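Local coordinates for protein SusD homolog (Bacteroides ovatus, PDB 4F53) that probably binds mucin O-glycans as a SusD/RagB-family outer-membrane lipoprotein with a TPR-like fold, at residues 62-67 / 72-77; 307-312 / 404-409; 99-104 / 139-144; 91-96 / 133-138. All coordinates share one frame; numbering follows the deposited sequence. Where two conformers were deposited one is given.

Contact 1. Residues 62-67 / 72-77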
# COMPACT_ATOMS: atom_id res chain seq x y z
N VAL A 62 3.38 -9.66 -3.57
CA VAL A 62 2.90 -10.43 -4.73
C VAL A 62 4.01 -10.79 -5.67
O VAL A 62 4.87 -9.97 -5.96
CB VAL A 62 1.79 -9.63 -5.49
CG1 VAL A 62 1.26 -10.41 -6.69
CG2 VAL A 62 0.64 -9.28 -4.55
N ALA A 63 3.94 -12.03 -6.21
CA ALA A 63 4.86 -12.47 -7.24
C ALA A 63 4.04 -12.75 -8.48
O ALA A 63 3.20 -13.64 -8.46
CB ALA A 63 5.62 -13.71 -6.79
N ASP A 64 4.28 -12.00 -9.56
CA ASP A 64 3.66 -12.23 -10.86
C ASP A 64 3.98 -13.66 -11.30
O ASP A 64 5.09 -14.15 -11.05
CB ASP A 64 4.12 -11.18 -11.88
CG ASP A 64 3.89 -9.72 -11.43
OD1 ASP A 64 2.80 -9.43 -10.86
OD2 ASP A 64 4.82 -8.87 -11.63
N SER A 65 2.98 -14.37 -11.86
CA SER A 65 3.06 -15.78 -12.26
C SER A 65 2.43 -16.01 -13.65
O SER A 65 1.85 -17.06 -13.91
CB SER A 65 2.38 -16.67 -11.22
OG SER A 65 1.03 -16.28 -11.04
N ASN A 66 2.52 -15.02 -14.53
CA ASN A 66 2.02 -15.13 -15.89
C ASN A 66 3.10 -15.85 -16.73
O ASN A 66 4.23 -15.35 -16.84
CB ASN A 66 1.65 -13.75 -16.44
CG ASN A 66 1.14 -13.77 -17.86
OD1 ASN A 66 1.88 -13.98 -18.80
ND2 ASN A 66 -0.14 -13.55 -18.04
N LEU A 67 2.76 -17.01 -17.29
CA LEU A 67 3.70 -17.84 -18.05
C LEU A 67 3.70 -17.53 -19.56
O LEU A 67 4.40 -18.19 -20.31
CB LEU A 67 3.38 -19.34 -17.81
CG LEU A 67 3.15 -19.79 -16.36
CD1 LEU A 67 2.73 -21.26 -16.29
CD2 LEU A 67 4.36 -19.51 -15.47
N SER A 72 5.81 -7.55 -22.55
CA SER A 72 7.19 -7.23 -22.97
C SER A 72 8.09 -7.07 -21.72
O SER A 72 9.27 -7.40 -21.74
CB SER A 72 7.20 -5.96 -23.81
OG SER A 72 6.77 -4.84 -23.05
N GLY A 73 7.49 -6.57 -20.65
CA GLY A 73 8.15 -6.36 -19.37
C GLY A 73 7.13 -6.07 -18.30
O GLY A 73 5.92 -6.03 -18.59
N ARG A 74 7.59 -5.89 -17.06
CA ARG A 74 6.71 -5.64 -15.91
C ARG A 74 7.31 -4.59 -14.98
O ARG A 74 8.50 -4.30 -15.06
CB ARG A 74 6.45 -6.95 -15.12
CG ARG A 74 5.94 -8.15 -15.94
CD ARG A 74 5.36 -9.26 -15.07
NE ARG A 74 6.20 -9.61 -13.92
CZ ARG A 74 7.29 -10.37 -13.97
NH1 ARG A 74 7.70 -10.88 -15.13
NH2 ARG A 74 7.97 -10.64 -12.87
N TYR A 75 6.49 -4.05 -14.07
CA TYR A 75 6.98 -3.13 -13.04
C TYR A 75 8.03 -3.84 -12.16
O TYR A 75 9.08 -3.26 -11.88
CB TYR A 75 5.83 -2.61 -12.15
CG TYR A 75 4.66 -1.97 -12.87
CD1 TYR A 75 4.75 -0.67 -13.37
CD2 TYR A 75 3.42 -2.61 -12.93
CE1 TYR A 75 3.65 -0.05 -13.97
CE2 TYR A 75 2.31 -1.98 -13.49
CZ TYR A 75 2.42 -0.71 -14.02
OH TYR A 75 1.32 -0.12 -14.59
N ALA A 76 7.75 -5.11 -11.77
CA ALA A 76 8.59 -5.94 -10.91
C ALA A 76 10.02 -6.06 -11.42
O ALA A 76 10.94 -6.01 -10.61
CB ALA A 76 7.97 -7.32 -10.75
N THR A 77 10.21 -6.22 -12.74
CA THR A 77 11.55 -6.38 -13.32
C THR A 77 12.09 -5.01 -13.83
O THR A 77 13.14 -4.96 -14.45
CB THR A 77 11.54 -7.50 -14.39
OG1 THR A 77 10.50 -7.26 -15.34
CG2 THR A 77 11.35 -8.87 -13.77
O HOH W 1 4.98 -6.12 -12.13
O HOH W 2 7.37 -10.50 -9.89
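D64, at the end of strand 62-64, meets R74 and A76 of the loop that follows the strand, and all three residues are buried. V62 and A63 lead into the contact along the strand, which pairs antiparallel with 261-263; the backbone of A63 bonds to R262 and its methyl group points away from the loop. At D64 the side chain turns toward 72-77, with CG beside the backbone N and anti to the carbonyl carbon (chi1 -55°). Its outer oxygen then does most of the work. D64 OD2 accepts a salt-bridging hydrogen bond from R74 NE at 2.8 Å, with an N-H...O angle of 156°. NE lies on the anti side of the carboxylate and somewhat out of its plane, whereas OD2 sits close to the guanidinium plane, and the carboxylate and guanidinium planes stand 85° apart. The A76 methyl flanks the same oxygen, CB lying 3.6 Å from D64 OD2. A water donates to D64 OD2 at 2.8 Å and accepts from A76 N at 3.0 Å. A second water takes a bond from R74 NH2 at 3.0 Å and reaches D64 weakly. Beyond D64 the chain is tied to the residues just before strand 261-263, S65 OG to S259 O and N66 ND2 to D260 OD1. The other guanidinium nitrogens serve another loop, NH2 bonding to I309 O and NH1 to Q311 OE1. The chemistry implies a buried ion pair in which R74 offers N-H groups to three protein partners, while D64 OD2 gathers the arginine and one well-bound water, probably favouring the ionised form of D64.

Contact 2. Residues 307-312 / 404-409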
# COMPACT_ATOMS: atom_id res chain seq x y z
N ARG A 307 9.68 -12.99 -6.44
CA ARG A 307 9.28 -11.76 -7.15
C ARG A 307 10.38 -11.38 -8.13
O ARG A 307 11.56 -11.63 -7.84
CB ARG A 307 9.01 -10.61 -6.18
CG ARG A 307 7.85 -10.81 -5.21
CD ARG A 307 7.77 -9.65 -4.22
NE ARG A 307 8.98 -9.63 -3.38
CZ ARG A 307 9.92 -8.71 -3.42
NH1 ARG A 307 9.76 -7.62 -4.16
NH2 ARG A 307 11.02 -8.84 -2.70
N GLY A 308 10.01 -10.76 -9.25
CA GLY A 308 10.97 -10.30 -10.23
C GLY A 308 11.54 -11.35 -11.17
O GLY A 308 12.63 -11.15 -11.71
N ILE A 309 10.82 -12.45 -11.38
CA ILE A 309 11.24 -13.46 -12.37
C ILE A 309 10.97 -12.83 -13.75
O ILE A 309 9.89 -12.27 -13.97
CB ILE A 309 10.52 -14.83 -12.19
CG1 ILE A 309 10.88 -15.49 -10.83
CG2 ILE A 309 10.82 -15.77 -13.38
CD1 ILE A 309 9.95 -16.67 -10.41
N LEU A 310 11.96 -12.84 -14.65
CA LEU A 310 11.80 -12.23 -15.96
C LEU A 310 10.75 -12.96 -16.75
O LEU A 310 10.68 -14.19 -16.70
CB LEU A 310 13.14 -12.22 -16.74
CG LEU A 310 13.27 -11.23 -17.93
CD1 LEU A 310 13.56 -9.79 -17.45
CD2 LEU A 310 14.40 -11.66 -18.87
N GLN A 311 9.91 -12.19 -17.46
CA GLN A 311 8.90 -12.74 -18.36
C GLN A 311 9.59 -13.66 -19.35
O GLN A 311 10.61 -13.28 -19.93
CB GLN A 311 8.15 -11.60 -19.07
CG GLN A 311 6.79 -12.00 -19.63
CD GLN A 311 5.71 -12.20 -18.59
OE1 GLN A 311 5.82 -11.81 -17.43
NE2 GLN A 311 4.62 -12.84 -19.01
N GLY A 312 9.10 -14.90 -19.43
CA GLY A 312 9.65 -15.94 -20.29
C GLY A 312 10.64 -16.85 -19.60
O GLY A 312 11.16 -17.77 -20.23
N TYR A 404 14.86 -23.56 -13.85
CA TYR A 404 15.31 -22.47 -13.02
C TYR A 404 15.30 -22.77 -11.52
O TYR A 404 14.56 -23.62 -11.04
CB TYR A 404 14.46 -21.23 -13.31
CG TYR A 404 14.40 -20.86 -14.79
CD1 TYR A 404 15.39 -20.08 -15.37
CD2 TYR A 404 13.35 -21.30 -15.59
CE1 TYR A 404 15.34 -19.74 -16.73
CE2 TYR A 404 13.29 -20.97 -16.95
CZ TYR A 404 14.28 -20.19 -17.51
OH TYR A 404 14.22 -19.84 -18.84
N ASP A 405 16.16 -22.05 -10.79
CA ASP A 405 16.29 -22.11 -9.34
C ASP A 405 16.29 -20.67 -8.81
O ASP A 405 17.30 -19.97 -8.92
CB ASP A 405 17.57 -22.88 -8.91
CG ASP A 405 17.82 -22.88 -7.41
OD1 ASP A 405 16.84 -22.69 -6.65
OD2 ASP A 405 18.98 -23.08 -6.99
N TYR A 406 15.15 -20.24 -8.24
CA TYR A 406 15.00 -18.88 -7.76
C TYR A 406 15.18 -18.78 -6.24
O TYR A 406 14.74 -17.80 -5.64
CB TYR A 406 13.68 -18.28 -8.24
CG TYR A 406 13.72 -17.98 -9.73
CD1 TYR A 406 14.61 -17.05 -10.25
CD2 TYR A 406 12.93 -18.69 -10.63
CE1 TYR A 406 14.70 -16.81 -11.62
CE2 TYR A 406 12.97 -18.43 -12.00
CZ TYR A 406 13.88 -17.50 -12.49
OH TYR A 406 13.94 -17.22 -13.83
N SER A 407 15.93 -19.72 -5.65
CA SER A 407 16.29 -19.71 -4.23
C SER A 407 17.07 -18.42 -3.90
O SER A 407 17.78 -17.87 -4.74
CB SER A 407 17.16 -20.92 -3.89
OG SER A 407 16.53 -22.16 -4.21
N GLY A 408 16.93 -17.95 -2.67
CA GLY A 408 17.62 -16.76 -2.20
C GLY A 408 17.52 -16.66 -0.70
O GLY A 408 17.08 -17.62 -0.05
N ALA A 409 17.94 -15.53 -0.12
CA ALA A 409 17.86 -15.39 1.32
C ALA A 409 17.59 -13.98 1.74
O ALA A 409 18.14 -13.05 1.14
CB ALA A 409 19.15 -15.87 1.96
O HOH W 3 14.39 -14.50 -14.32
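I309 lays its branched side chain over one face of the Y406 ring, joining two loops far apart in sequence. From CB, CG1 leaves beside the backbone N (chi1 -63°) and comes to rest almost over the ring centre, 3.7 Å from the Y406 centroid and 8° off the normal, a CH-pi contact. CD1 carries on toward one side of the ring, I309 CD1 lying 3.6 Å from Y406 CD2. The other branch, CG2, reaches the phenol end, with I309 CG2 at 3.5 Å from Y406 OH. Between them the three carbons cover the ring from its CD2 edge to its hydroxyl. The hydroxyl also has polar partners: it hydrogen-bonds to Q313 O, and a water donates to Y406 OH at 2.8 Å and accepts from L310 N at 3.0 Å. Next to Y406, D405 OD1 takes bonds from both S407 N and S407 OG, while Y406 N is bonded to D394 OD2. An isoleucine stacked by CH-pi contact on a tyrosine face thus ties the loop between helix 288-291 and strand 332-335 to that between helices 379-383 and 423-438, with an Asx turn at D405 beside it, consistent with a SusD-like fold.

Contact 3. Residues 99-104 / 139-144. With ACT (acetate ion), chain C.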
# COMPACT_ATOMS: atom_id res chain seq x y z
N ASP A 99 -15.65 13.48 -11.77
CA ASP A 99 -16.70 13.28 -10.76
C ASP A 99 -16.53 14.23 -9.57
O ASP A 99 -17.53 14.74 -9.05
CB ASP A 99 -16.73 11.83 -10.27
CG ASP A 99 -17.39 10.85 -11.23
OD1 ASP A 99 -17.84 11.29 -12.32
OD2 ASP A 99 -17.48 9.66 -10.89
N TYR A 100 -15.28 14.48 -9.15
CA TYR A 100 -14.96 15.38 -8.05
C TYR A 100 -15.46 16.81 -8.37
O TYR A 100 -16.16 17.41 -7.55
CB TYR A 100 -13.45 15.35 -7.76
CG TYR A 100 -12.95 16.42 -6.83
CD1 TYR A 100 -13.05 16.28 -5.45
CD2 TYR A 100 -12.37 17.59 -7.32
CE1 TYR A 100 -12.58 17.26 -4.58
CE2 TYR A 100 -11.91 18.59 -6.46
CZ TYR A 100 -12.02 18.42 -5.09
OH TYR A 100 -11.55 19.41 -4.26
N PHE A 101 -15.12 17.32 -9.55
CA PHE A 101 -15.56 18.67 -9.96
C PHE A 101 -17.08 18.73 -10.11
O PHE A 101 -17.69 19.73 -9.74
CB PHE A 101 -14.86 19.10 -11.26
CG PHE A 101 -13.37 19.32 -11.11
CD1 PHE A 101 -12.87 20.19 -10.15
CD2 PHE A 101 -12.47 18.71 -11.98
CE1 PHE A 101 -11.49 20.40 -10.02
CE2 PHE A 101 -11.09 18.93 -11.85
CZ PHE A 101 -10.61 19.77 -10.86
N ASN A 102 -17.69 17.64 -10.61
CA ASN A 102 -19.13 17.56 -10.80
C ASN A 102 -19.86 17.60 -9.45
O ASN A 102 -20.80 18.39 -9.32
CB ASN A 102 -19.50 16.32 -11.61
CG ASN A 102 -20.90 16.31 -12.13
OD1 ASN A 102 -21.64 17.31 -12.10
ND2 ASN A 102 -21.33 15.16 -12.62
N LEU A 103 -19.41 16.79 -8.45
CA LEU A 103 -19.98 16.74 -7.09
C LEU A 103 -19.96 18.12 -6.43
O LEU A 103 -20.92 18.48 -5.76
CB LEU A 103 -19.22 15.72 -6.21
CG LEU A 103 -19.82 15.41 -4.82
CD1 LEU A 103 -19.56 13.98 -4.43
CD2 LEU A 103 -19.26 16.33 -3.74
N LYS A 104 -18.86 18.90 -6.62
CA LYS A 104 -18.71 20.24 -6.07
C LYS A 104 -19.73 21.21 -6.71
O LYS A 104 -20.17 22.14 -6.04
CB LYS A 104 -17.27 20.76 -6.25
CG LYS A 104 -16.25 20.12 -5.30
CD LYS A 104 -14.85 20.48 -5.75
CE LYS A 104 -14.14 21.42 -4.82
NZ LYS A 104 -12.89 21.96 -5.43
N VAL A 139 -5.01 22.02 -10.32
CA VAL A 139 -5.72 21.19 -11.30
C VAL A 139 -6.93 21.96 -11.88
O VAL A 139 -7.73 22.56 -11.14
CB VAL A 139 -6.14 19.78 -10.79
CG1 VAL A 139 -4.93 18.92 -10.45
CG2 VAL A 139 -7.09 19.87 -9.60
N GLY A 140 -6.98 21.97 -13.22
CA GLY A 140 -8.06 22.60 -13.97
C GLY A 140 -9.23 21.66 -14.12
O GLY A 140 -9.05 20.44 -14.11
N ALA A 141 -10.45 22.22 -14.26
CA ALA A 141 -11.66 21.41 -14.42
C ALA A 141 -11.72 20.78 -15.82
O ALA A 141 -12.37 19.75 -15.98
CB ALA A 141 -12.89 22.25 -14.16
N ALA A 142 -11.01 21.38 -16.81
CA ALA A 142 -10.97 20.92 -18.20
C ALA A 142 -10.15 19.62 -18.37
O ALA A 142 -10.70 18.63 -18.84
CB ALA A 142 -10.40 22.02 -19.09
N ASN A 143 -8.85 19.65 -18.01
CA ASN A 143 -7.93 18.50 -18.10
C ASN A 143 -6.99 18.57 -16.89
O ASN A 143 -5.91 19.16 -16.98
CB ASN A 143 -7.17 18.51 -19.44
CG ASN A 143 -6.24 17.35 -19.71
OD1 ASN A 143 -6.04 16.46 -18.88
ND2 ASN A 143 -5.63 17.34 -20.88
N ALA A 144 -7.46 18.01 -15.76
CA ALA A 144 -6.81 18.01 -14.44
C ALA A 144 -5.29 17.79 -14.47
O ALA A 144 -4.59 18.60 -13.88
CB ALA A 144 -7.46 16.96 -13.55
C ACT C . -9.18 22.54 -5.89
O ACT C . -9.69 22.39 -7.02
OXT ACT C . -9.85 22.72 -4.81
CH3 ACT C . -7.62 22.51 -5.80
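Helix 82-106, one of the long helices of this TPR-like protein, carries F101 against the loop that follows helix 110-131, where V139, G140, A141 and A144 gather round its ring. A chi1 of -67°, which sets CG opposite the carbonyl carbon, sends the phenyl group out from the helix toward that loop. A141 CA sits over one face, 3.9 Å from the F101 centroid and 24° off the normal, a CH-pi contact made by a backbone carbon and displaced toward the rim. The opposite face is covered by the neighbouring Y100, whose CD2 lies over it. At the edge, F101 CZ meets V139 CG2 at 3.7 Å, and A144 CB lies near the ring plane on the CE2 side. The carbonyl of G140 comes in obliquely, G140 O lying 3.4 Å from F101 CE2. The loop thus wraps the aromatic ring on its way from helix 110-131 to helix 152-173, and V139 also touches R120 of the former. On the helix itself, K104 folds back so that its CD covers a face of the Y100 ring and K104 NZ donates to Y100 OH at 3.1 Å; that hydroxyl also pairs with E117 OE1. K104 NZ makes a weak hydrogen bond of 3.2 Å to OXT of an acetate ion, probably from the crystallisation liquor, whose other oxygen lies at the edge of the F101 ring.

Contact 4. Residues 91-96 / 133-138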
# COMPACT_ATOMS: atom_id res chain seq x y z
N ASP A 91 -4.61 7.53 -15.24
CA ASP A 91 -5.89 6.90 -14.94
C ASP A 91 -6.47 7.36 -13.61
O ASP A 91 -7.68 7.45 -13.52
CB ASP A 91 -5.82 5.38 -15.04
CG ASP A 91 -5.74 4.83 -16.46
OD1 ASP A 91 -5.25 5.56 -17.37
OD2 ASP A 91 -6.17 3.68 -16.67
N PHE A 92 -5.65 7.72 -12.62
CA PHE A 92 -6.21 8.27 -11.37
C PHE A 92 -6.86 9.63 -11.61
O PHE A 92 -7.95 9.87 -11.08
CB PHE A 92 -5.16 8.39 -10.27
CG PHE A 92 -4.97 7.11 -9.49
CD1 PHE A 92 -5.96 6.63 -8.64
CD2 PHE A 92 -3.78 6.40 -9.60
CE1 PHE A 92 -5.77 5.45 -7.92
CE2 PHE A 92 -3.59 5.23 -8.86
CZ PHE A 92 -4.59 4.76 -8.04
N TYR A 93 -6.24 10.49 -12.45
CA TYR A 93 -6.78 11.82 -12.78
C TYR A 93 -8.06 11.72 -13.61
O TYR A 93 -9.02 12.41 -13.29
CB TYR A 93 -5.72 12.70 -13.48
CG TYR A 93 -4.68 13.23 -12.52
CD1 TYR A 93 -3.63 12.42 -12.08
CD2 TYR A 93 -4.77 14.52 -12.01
CE1 TYR A 93 -2.68 12.89 -11.18
CE2 TYR A 93 -3.82 15.00 -11.11
CZ TYR A 93 -2.77 14.19 -10.71
OH TYR A 93 -1.86 14.66 -9.81
N SER A 94 -8.10 10.83 -14.64
CA SER A 94 -9.26 10.60 -15.53
C SER A 94 -10.46 10.05 -14.78
O SER A 94 -11.62 10.37 -15.09
CB SER A 94 -8.91 9.59 -16.62
OG SER A 94 -7.76 9.97 -17.35
N LYS A 95 -10.19 9.16 -13.82
CA LYS A 95 -11.25 8.50 -13.07
C LYS A 95 -11.73 9.31 -11.88
O LYS A 95 -12.90 9.20 -11.52
CB LYS A 95 -10.80 7.11 -12.61
CG LYS A 95 -10.59 6.14 -13.76
CD LYS A 95 -9.97 4.86 -13.25
CE LYS A 95 -9.48 3.98 -14.37
NZ LYS A 95 -10.60 3.31 -15.05
N PHE A 96 -10.85 10.11 -11.24
CA PHE A 96 -11.23 10.86 -10.05
C PHE A 96 -11.83 12.26 -10.32
O PHE A 96 -12.92 12.56 -9.82
CB PHE A 96 -10.03 11.01 -9.05
CG PHE A 96 -10.46 11.51 -7.69
CD1 PHE A 96 -10.55 12.88 -7.43
CD2 PHE A 96 -10.82 10.62 -6.69
CE1 PHE A 96 -11.02 13.34 -6.20
CE2 PHE A 96 -11.28 11.08 -5.45
CZ PHE A 96 -11.41 12.44 -5.22
N PRO A 133 6.54 15.15 -6.92
CA PRO A 133 5.70 16.30 -7.35
C PRO A 133 4.57 15.85 -8.29
O PRO A 133 4.79 14.98 -9.15
CB PRO A 133 6.70 17.23 -8.09
CG PRO A 133 8.02 16.84 -7.56
CD PRO A 133 7.95 15.36 -7.31
N ILE A 134 3.36 16.40 -8.11
CA ILE A 134 2.19 16.05 -8.94
C ILE A 134 1.28 17.28 -9.14
O ILE A 134 1.28 18.18 -8.29
CB ILE A 134 1.35 14.85 -8.31
CG1 ILE A 134 0.81 15.21 -6.90
CG2 ILE A 134 2.09 13.49 -8.33
CD1 ILE A 134 -0.46 14.45 -6.48
N PRO A 135 0.43 17.33 -10.20
CA PRO A 135 -0.58 18.40 -10.25
C PRO A 135 -1.60 18.16 -9.11
O PRO A 135 -2.14 17.06 -8.97
CB PRO A 135 -1.21 18.26 -11.65
CG PRO A 135 -0.49 17.16 -12.33
CD PRO A 135 0.27 16.37 -11.32
N TYR A 136 -1.76 19.17 -8.23
CA TYR A 136 -2.66 19.05 -7.09
C TYR A 136 -3.47 20.36 -6.86
O TYR A 136 -4.63 20.44 -7.28
CB TYR A 136 -1.91 18.58 -5.82
CG TYR A 136 -2.85 18.17 -4.71
CD1 TYR A 136 -3.64 17.02 -4.82
CD2 TYR A 136 -3.01 18.96 -3.57
CE1 TYR A 136 -4.56 16.67 -3.83
CE2 TYR A 136 -3.92 18.61 -2.57
CZ TYR A 136 -4.70 17.47 -2.71
OH TYR A 136 -5.61 17.13 -1.75
N SER A 137 -2.86 21.38 -6.25
CA SER A 137 -3.55 22.65 -5.97
C SER A 137 -3.94 23.42 -7.23
O SER A 137 -4.87 24.23 -7.16
CB SER A 137 -2.72 23.55 -5.06
OG SER A 137 -1.55 24.03 -5.70
N LYS A 138 -3.28 23.18 -8.38
CA LYS A 138 -3.60 23.96 -9.59
C LYS A 138 -4.33 23.14 -10.68
O LYS A 138 -4.31 23.55 -11.84
CB LYS A 138 -2.32 24.58 -10.17
CG LYS A 138 -1.66 25.58 -9.23
CD LYS A 138 -0.24 25.81 -9.64
CE LYS A 138 0.44 26.78 -8.71
NZ LYS A 138 1.90 26.86 -8.99
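Y93 overlaps P135 with the phenol end of its ring, the hydroxyl lying against the pyrrolidine carbons and bonding to the carbonyl of the same residue. Y93 OH donates to P135 O at 2.6 Å, a short bond in the carbonyl plane and on a lone pair, with a C=O...O angle of 139°. This bond meets the hydrogen-bonding need of the buried carbonyl and fixes the direction of the hydroxyl proton. The acceptor lies at the ring edge, near the ring plane, and P135 O is also 3.4 Å from Y93 CE2. On the proline ring, P135 CD comes closest, 3.1 Å from Y93 OH and 3.8 Å from Y93 CZ, so the hydroxyl is nested against the proline. I134 closes in beside it, its CB 3.5 Å and its CD1 3.6 Å from Y93 OH. The tyrosine's chi1 of -76° directs the ring from helix 82-106 toward the loop between helices 110-131 and 152-173. In this TPR-like array of helices the phenol therefore spans from one helix to the connection that follows the next. I145 of the same loop also touches Y93. Helix 82-106 packs on helix 110-131 as well, through F92 and F96. The loop is also held by other parts of the fold: I134 by backbone hydrogen bonding with D150 and contact with V155 of helix 152-173, Y136 by a cation-pi pair with R120 of helix 110-131.

How the contacts relate
The four contacts form two pairs. Along the chain contact 1 comes first, contacts 4 and 3 follow with interleaved segments, and contact 2 comes last. Contacts 3 and 4, with centres about 10 Å apart, both use helix 82-106 and the loop before helix 152-173, and V139 and A144 of contact 3 also touch Y93 of contact 4. Contacts 1 and 2, again about 10 Å apart between centres, meet through the guanidinium of R74 and the 307-312 loop. Contact 2 lies on the other side of the chain's centre from contact 3, with centres about 44 Å apart. Strand 62-64 of contact 1 precedes helix 82-106, so one run of chain passes from the loops beside 307-312 into the helical array.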